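Local coordinates for protein sugar kinase MJ0406 (Methanococcus jannaschii, PDB 2C4E) that phosphorylates a broad range of nucleosides, preferring inosine, guanosine and cytidine, to their monophosphates with ATP as the best phosphate donor, at residues Y41-K53 with S72-N84. Numbering follows the deposited sequence.
Sequences YGGAAANTAVGIK and SGYERYLKNLDIN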
ATOM      1  N   TYR A  41       0.160  -8.997  11.820  1.00 22.08           N
ATOM      2  CA  TYR A  41       1.426  -9.712  11.793  1.00 22.24           C
ATOM      3  C   TYR A  41       1.284 -10.895  10.844  1.00 21.74           C
ATOM      4  O   TYR A  41       0.314 -11.659  10.913  1.00 21.96           O
ATOM      5  CB  TYR A  41       1.830 -10.137  13.209  1.00 22.74           C
ATOM      6  CG  TYR A  41       2.029  -8.964  14.155  1.00 24.82           C
ATOM      7  CD1 TYR A  41       1.458  -8.958  15.425  1.00 26.59           C
ATOM      8  CD2 TYR A  41       2.766  -7.848  13.769  1.00 26.76           C
ATOM      9  CE1 TYR A  41       1.633  -7.892  16.280  1.00 27.43           C
ATOM     10  CE2 TYR A  41       2.938  -6.775  14.619  1.00 27.96           C
ATOM     11  CZ  TYR A  41       2.369  -6.799  15.875  1.00 28.10           C
ATOM     12  OH  TYR A  41       2.541  -5.722  16.721  1.00 28.66           O
ATOM     13  N   GLY A  42       2.251 -11.027   9.940  1.00 21.46           N
ATOM     14  CA  GLY A  42       2.200 -12.028   8.890  1.00 20.98           C
ATOM     15  C   GLY A  42       3.551 -12.499   8.400  1.00 20.27           C
ATOM     16  O   GLY A  42       4.556 -12.411   9.121  1.00 20.27           O
ATOM     17  N   GLY A  43       3.564 -12.987   7.162  1.00 19.91           N
ATOM     18  CA  GLY A  43       4.716 -13.657   6.575  1.00 19.80           C
ATOM     19  C   GLY A  43       4.612 -15.152   6.828  1.00 20.27           C
ATOM     20  O   GLY A  43       4.435 -15.563   7.967  1.00 20.37           O
ATOM     21  N   ALA A  44       4.687 -15.965   5.779  1.00 20.77           N
ATOM     22  CA  ALA A  44       4.510 -17.427   5.926  1.00 21.57           C
ATOM     23  C   ALA A  44       5.411 -18.084   6.979  1.00 21.78           C
ATOM     24  O   ALA A  44       4.938 -18.928   7.746  1.00 22.37           O
ATOM     25  CB  ALA A  44       4.653 -18.115   4.590  1.00 21.95           C
ATOM     26  N   ALA A  45       6.690 -17.714   7.040  1.00 21.06           N
ATOM     27  CA  ALA A  45       7.586 -18.298   8.039  1.00 20.65           C
ATOM     28  C   ALA A  45       7.169 -17.929   9.453  1.00 20.46           C
ATOM     29  O   ALA A  45       7.063 -18.796  10.307  1.00 20.92           O
ATOM     30  CB  ALA A  45       9.064 -17.909   7.783  1.00 20.90           C
ATOM     31  N   ALA A  46       6.909 -16.647   9.696  1.00 20.32           N
ATOM     32  CA  ALA A  46       6.486 -16.157  10.995  1.00 20.02           C
ATOM     33  C   ALA A  46       5.140 -16.750  11.404  1.00 20.16           C
ATOM     34  O   ALA A  46       4.964 -17.149  12.547  1.00 20.86           O
ATOM     35  CB  ALA A  46       6.410 -14.654  10.975  1.00 20.52           C
ATOM     36  N   ASN A  47       4.193 -16.802  10.484  1.00 19.87           N
ATOM     37  CA  ASN A  47       2.889 -17.408  10.754  1.00 20.64           C
ATOM     38  C   ASN A  47       3.065 -18.817  11.305  1.00 20.61           C
ATOM     39  O   ASN A  47       2.476 -19.203  12.314  1.00 21.23           O
ATOM     40  CB  ASN A  47       2.064 -17.505   9.476  1.00 20.48           C
ATOM     41  CG  ASN A  47       1.591 -16.144   8.976  1.00 22.22           C
ATOM     42  OD1 ASN A  47       1.623 -15.162   9.713  1.00 20.50           O
ATOM     43  ND2 ASN A  47       1.164 -16.091   7.725  1.00 21.22           N
ATOM     44  N   THR A  48       3.893 -19.577  10.621  1.00 21.42           N
ATOM     45  CA  THR A  48       4.145 -20.957  11.003  1.00 21.53           C
ATOM     46  C   THR A  48       4.847 -21.008  12.372  1.00 20.54           C
ATOM     47  O   THR A  48       4.450 -21.772  13.232  1.00 19.81           O
ATOM     48  CB  THR A  48       4.952 -21.680   9.912  1.00 22.06           C
ATOM     49  OG1 THR A  48       4.283 -21.599   8.638  1.00 24.28           O
ATOM     50  CG2 THR A  48       5.008 -23.167  10.180  1.00 22.57           C
ATOM     51  N   ALA A  49       5.874 -20.180  12.578  1.00 20.68           N
ATOM     52  CA  ALA A  49       6.626 -20.158  13.835  1.00 20.70           C
ATOM     53  C   ALA A  49       5.753 -19.809  15.008  1.00 21.09           C
ATOM     54  O   ALA A  49       5.883 -20.404  16.073  1.00 21.05           O
ATOM     55  CB  ALA A  49       7.801 -19.184  13.760  1.00 21.17           C
ATOM     56  N   VAL A  50       4.878 -18.827  14.822  1.00 21.31           N
ATOM     57  CA  VAL A  50       3.961 -18.416  15.878  1.00 21.50           C
ATOM     58  C   VAL A  50       2.931 -19.507  16.161  1.00 21.24           C
ATOM     59  O   VAL A  50       2.650 -19.788  17.318  1.00 22.46           O
ATOM     60  CB  VAL A  50       3.292 -17.054  15.554  1.00 21.61           C
ATOM     61  CG1 VAL A  50       2.212 -16.703  16.593  1.00 21.32           C
ATOM     62  CG2 VAL A  50       4.325 -15.962  15.520  1.00 21.66           C
ATOM     63  N   GLY A  51       2.384 -20.134  15.121  1.00 21.61           N
ATOM     64  CA  GLY A  51       1.462 -21.252  15.302  1.00 21.75           C
ATOM     65  C   GLY A  51       2.091 -22.422  16.037  1.00 21.67           C
ATOM     66  O   GLY A  51       1.462 -23.055  16.891  1.00 21.71           O
ATOM     67  N   ILE A  52       3.341 -22.714  15.707  1.00 21.28           N
ATOM     68  CA  ILE A  52       4.083 -23.800  16.354  1.00 21.03           C
ATOM     69  C   ILE A  52       4.234 -23.490  17.834  1.00 20.89           C
ATOM     70  O   ILE A  52       3.965 -24.335  18.689  1.00 21.32           O
ATOM     71  CB  ILE A  52       5.451 -23.999  15.675  1.00 20.28           C
ATOM     72  CG1 ILE A  52       5.251 -24.650  14.297  1.00 20.95           C
ATOM     73  CG2 ILE A  52       6.365 -24.841  16.548  1.00 21.85           C
ATOM     74  CD1 ILE A  52       6.447 -24.495  13.381  1.00 20.93           C
ATOM     75  N   LYS A  53       4.619 -22.256  18.138  1.00 21.35           N
ATOM     76  CA  LYS A  53       4.858 -21.849  19.523  1.00 21.33           C
ATOM     77  C   LYS A  53       3.572 -21.891  20.329  1.00 21.56           C
ATOM     78  O   LYS A  53       3.581 -22.309  21.472  1.00 20.69           O
ATOM     79  CB  LYS A  53       5.484 -20.460  19.586  1.00 21.93           C
ATOM     80  CG  LYS A  53       5.928 -20.042  20.989  1.00 21.54           C
ATOM     81  CD  LYS A  53       7.102 -20.899  21.513  1.00 24.01           C
ATOM     82  CE  LYS A  53       7.574 -20.413  22.864  1.00 23.59           C
ATOM     83  NZ  LYS A  53       8.900 -20.977  23.267  1.00 26.73           N
ATOM     84  N   SER A  72       9.633  -2.278  17.046  1.00 31.74           N
ATOM     85  CA  SER A  72       8.275  -2.064  16.565  1.00 31.59           C
ATOM     86  C   SER A  72       7.331  -3.096  17.156  1.00 30.98           C
ATOM     87  O   SER A  72       7.753  -3.979  17.915  1.00 31.43           O
ATOM     88  CB  SER A  72       8.223  -2.109  15.034  1.00 31.78           C
ATOM     89  OG  SER A  72       7.347  -1.116  14.518  1.00 32.47           O
ATOM     90  N   GLY A  73       6.053  -2.981  16.810  1.00 30.00           N
ATOM     91  CA  GLY A  73       5.045  -3.869  17.346  1.00 29.63           C
ATOM     92  C   GLY A  73       5.443  -5.321  17.175  1.00 29.22           C
ATOM     93  O   GLY A  73       5.285  -6.124  18.090  1.00 29.32           O
ATOM     94  N   TYR A  74       5.985  -5.651  16.010  1.00 28.48           N
ATOM     95  CA  TYR A  74       6.218  -7.051  15.659  1.00 28.14           C
ATOM     96  C   TYR A  74       7.320  -7.684  16.513  1.00 27.98           C
ATOM     97  O   TYR A  74       7.172  -8.817  16.974  1.00 27.87           O
ATOM     98  CB  TYR A  74       6.543  -7.181  14.166  1.00 27.95           C
ATOM     99  CG  TYR A  74       6.077  -8.478  13.508  1.00 26.59           C
ATOM    100  CD1 TYR A  74       5.892  -8.544  12.130  1.00 23.63           C
ATOM    101  CD2 TYR A  74       5.820  -9.638  14.257  1.00 25.79           C
ATOM    102  CE1 TYR A  74       5.471  -9.710  11.521  1.00 24.60           C
ATOM    103  CE2 TYR A  74       5.406 -10.806  13.649  1.00 23.83           C
ATOM    104  CZ  TYR A  74       5.238 -10.841  12.286  1.00 22.85           C
ATOM    105  OH  TYR A  74       4.809 -11.987  11.688  1.00 24.48           O
ATOM    106  N   GLU A  75       8.413  -6.962  16.723  1.00 27.82           N
ATOM    107  CA  GLU A  75       9.542  -7.486  17.487  1.00 28.12           C
ATOM    108  C   GLU A  75       9.186  -7.800  18.937  1.00 28.13           C
ATOM    109  O   GLU A  75       9.532  -8.864  19.434  1.00 28.24           O
ATOM    110  CB  GLU A  75      10.707  -6.509  17.450  1.00 28.50           C
ATOM    111  CG  GLU A  75      11.952  -7.007  18.162  1.00 29.45           C
ATOM    112  CD  GLU A  75      13.057  -5.986  18.137  1.00 30.79           C
ATOM    113  OE1 GLU A  75      13.190  -5.229  19.121  1.00 31.45           O
ATOM    114  OE2 GLU A  75      13.777  -5.934  17.127  1.00 32.55           O
ATOM    115  N   ARG A  76       8.519  -6.863  19.613  1.00 28.03           N
ATOM    116  CA  ARG A  76       8.088  -7.052  21.002  1.00 27.88           C
ATOM    117  C   ARG A  76       7.094  -8.200  21.120  1.00 27.72           C
ATOM    118  O   ARG A  76       7.150  -8.986  22.067  1.00 27.97           O
ATOM    119  CB  ARG A  76       7.473  -5.760  21.554  1.00 27.82           C
ATOM    120  N   TYR A  77       6.195  -8.285  20.142  1.00 27.35           N
ATOM    121  CA  TYR A  77       5.196  -9.353  20.029  1.00 27.08           C
ATOM    122  C   TYR A  77       5.839 -10.742  19.960  1.00 26.99           C
ATOM    123  O   TYR A  77       5.409 -11.668  20.648  1.00 26.80           O
ATOM    124  CB  TYR A  77       4.343  -9.068  18.785  1.00 27.08           C
ATOM    125  CG  TYR A  77       3.455 -10.171  18.244  1.00 26.99           C
ATOM    126  CD1 TYR A  77       2.155 -10.336  18.710  1.00 26.54           C
ATOM    127  CD2 TYR A  77       3.886 -10.993  17.206  1.00 25.65           C
ATOM    128  CE1 TYR A  77       1.326 -11.323  18.189  1.00 26.55           C
ATOM    129  CE2 TYR A  77       3.067 -11.974  16.674  1.00 25.65           C
ATOM    130  CZ  TYR A  77       1.785 -12.137  17.171  1.00 26.13           C
ATOM    131  OH  TYR A  77       0.957 -13.092  16.643  1.00 24.79           O
ATOM    132  N   LEU A  78       6.882 -10.881  19.147  1.00 26.58           N
ATOM    133  CA  LEU A  78       7.581 -12.154  19.030  1.00 26.31           C
ATOM    134  C   LEU A  78       8.387 -12.456  20.292  1.00 26.53           C
ATOM    135  O   LEU A  78       8.435 -13.600  20.737  1.00 26.25           O
ATOM    136  CB  LEU A  78       8.495 -12.164  17.798  1.00 26.24           C
ATOM    137  CG  LEU A  78       7.785 -12.189  16.442  1.00 25.81           C
ATOM    138  CD1 LEU A  78       8.805 -12.042  15.312  1.00 25.32           C
ATOM    139  CD2 LEU A  78       6.961 -13.448  16.252  1.00 24.95           C
ATOM    140  N   LYS A  79       9.011 -11.429  20.868  1.00 26.87           N
ATOM    141  CA  LYS A  79       9.780 -11.608  22.092  1.00 27.42           C
ATOM    142  C   LYS A  79       8.851 -12.056  23.218  1.00 27.86           C
ATOM    143  O   LYS A  79       9.204 -12.929  24.007  1.00 28.08           O
ATOM    144  CB  LYS A  79      10.522 -10.320  22.475  1.00 27.54           C
ATOM    145  CG  LYS A  79      11.808 -10.086  21.687  1.00 27.80           C
ATOM    146  CD  LYS A  79      12.475  -8.767  22.096  1.00 28.10           C
ATOM    147  CE  LYS A  79      13.656  -8.431  21.200  0.20 28.02           C
ATOM    148  NZ  LYS A  79      14.179  -7.061  21.466  0.20 27.94           N
ATOM    149  N   ASN A  80       7.647 -11.488  23.254  1.00 28.32           N
ATOM    150  CA  ASN A  80       6.676 -11.788  24.308  1.00 28.79           C
ATOM    151  C   ASN A  80       6.120 -13.203  24.194  1.00 28.29           C
ATOM    152  O   ASN A  80       5.730 -13.806  25.198  1.00 28.18           O
ATOM    153  CB  ASN A  80       5.533 -10.756  24.317  1.00 29.08           C
ATOM    154  CG  ASN A  80       5.896  -9.484  25.062  1.00 30.30           C
ATOM    155  OD1 ASN A  80       6.997  -9.350  25.603  1.00 32.76           O
ATOM    156  ND2 ASN A  80       4.962  -8.535  25.099  1.00 31.36           N
ATOM    157  N   LEU A  81       6.107 -13.736  22.975  1.00 28.06           N
ATOM    158  CA  LEU A  81       5.710 -15.116  22.734  1.00 27.43           C
ATOM    159  C   LEU A  81       6.863 -16.105  22.931  1.00 27.11           C
ATOM    160  O   LEU A  81       6.663 -17.305  22.773  1.00 27.32           O
ATOM    161  CB  LEU A  81       5.128 -15.259  21.323  1.00 27.53           C
ATOM    162  CG  LEU A  81       3.782 -14.555  21.127  1.00 28.01           C
ATOM    163  CD1 LEU A  81       3.498 -14.322  19.650  1.00 28.09           C
ATOM    164  CD2 LEU A  81       2.650 -15.359  21.770  1.00 29.07           C
ATOM    165  N   ASP A  82       8.055 -15.607  23.272  1.00 26.68           N
ATOM    166  CA  ASP A  82       9.238 -16.454  23.512  1.00 26.34           C
ATOM    167  C   ASP A  82       9.663 -17.197  22.245  1.00 25.54           C
ATOM    168  O   ASP A  82      10.082 -18.348  22.291  1.00 25.28           O
ATOM    169  CB  ASP A  82       8.972 -17.443  24.659  1.00 26.74           C
ATOM    170  CG  ASP A  82      10.221 -17.771  25.459  1.00 28.02           C
ATOM    171  OD1 ASP A  82      11.240 -18.184  24.865  0.20 27.93           O
ATOM    172  OD2 ASP A  82      10.274 -17.641  26.700  0.20 27.99           O
ATOM    173  N   ILE A  83       9.541 -16.535  21.102  1.00 24.52           N
ATOM    174  CA  ILE A  83      10.003 -17.110  19.853  1.00 24.16           C
ATOM    175  C   ILE A  83      11.440 -16.627  19.660  1.00 23.54           C
ATOM    176  O   ILE A  83      11.703 -15.438  19.721  1.00 22.79           O
ATOM    177  CB  ILE A  83       9.056 -16.742  18.693  1.00 24.17           C
ATOM    178  CG1 ILE A  83       7.728 -17.497  18.894  1.00 24.54           C
ATOM    179  CG2 ILE A  83       9.674 -17.138  17.356  1.00 25.39           C
ATOM    180  CD1 ILE A  83       6.643 -17.133  17.945  1.00 26.06           C
ATOM    181  N   ASN A  84      12.356 -17.573  19.468  1.00 22.79           N
ATOM    182  CA  ASN A  84      13.781 -17.286  19.315  1.00 22.50           C
ATOM    183  C   ASN A  84      13.966 -16.549  17.992  1.00 22.39           C
ATOM    184  O   ASN A  84      13.742 -17.116  16.923  1.00 21.68           O
ATOM    185  CB  ASN A  84      14.564 -18.610  19.345  1.00 22.55           C
ATOM    186  CG  ASN A  84      16.088 -18.438  19.304  1.00 22.54           C
ATOM    187  OD1 ASN A  84      16.823 -19.255  19.881  1.00 25.25           O
ATOM    188  ND2 ASN A  84      16.564 -17.422  18.627  1.00 20.45           N
TER
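The ring of Tyr-41 packs against two tyrosines of helix 73-80. With Tyr-74 it makes an offset stack, planes at 30° and centroids 4.4 Å apart. Tyr-41 CB sits over the same ring as a CH-pi donor. Tyr-77 lies oblique to Tyr-41, whose CD1 is above the centre of the Tyr-77 ring. Leu-81 CD1 packs on the opposite face, near the rim. Tyr-77 CG is anti to the backbone N (chi1 166°), which brings its ring over to Tyr-41.

Tyr-74 OH donates to Gly-42 O at 2.6 Å, in the carbonyl plane and on a lone pair. Deeper in, Val-50 CG2 meets Ile-83 CD1 at 3.6 Å and Leu-78 CD2 at 3.7 Å. At the far end Lys-53 bends at chi2 (67°) and lays its chain along Ile-83. Its NZ bonds Asp-82 O at 3.0 Å, from above the carbonyl plane, and also Asn-58 OD1. Asp-82 OD1 lies 4.0 Å from Lys-53 NZ, a long salt bridge. Asp-82 O is presented by the Schellman motif that ends helix 73-80.

Gln-284 ties the second shell together, bonding Tyr-74 OH, Tyr-77 OH and Asn-47 OD1. Asn-47 ND2 in turn bonds Asp-247, the probable proton acceptor. The aromatic cluster is joined through Gly-42 O and Gln-284 to the strand-to-helix junction of the ribokinase fold. This carries the substrate-binding residues Gly-43, the N-cap, and Asn-47, in the first turn of helix 44-54.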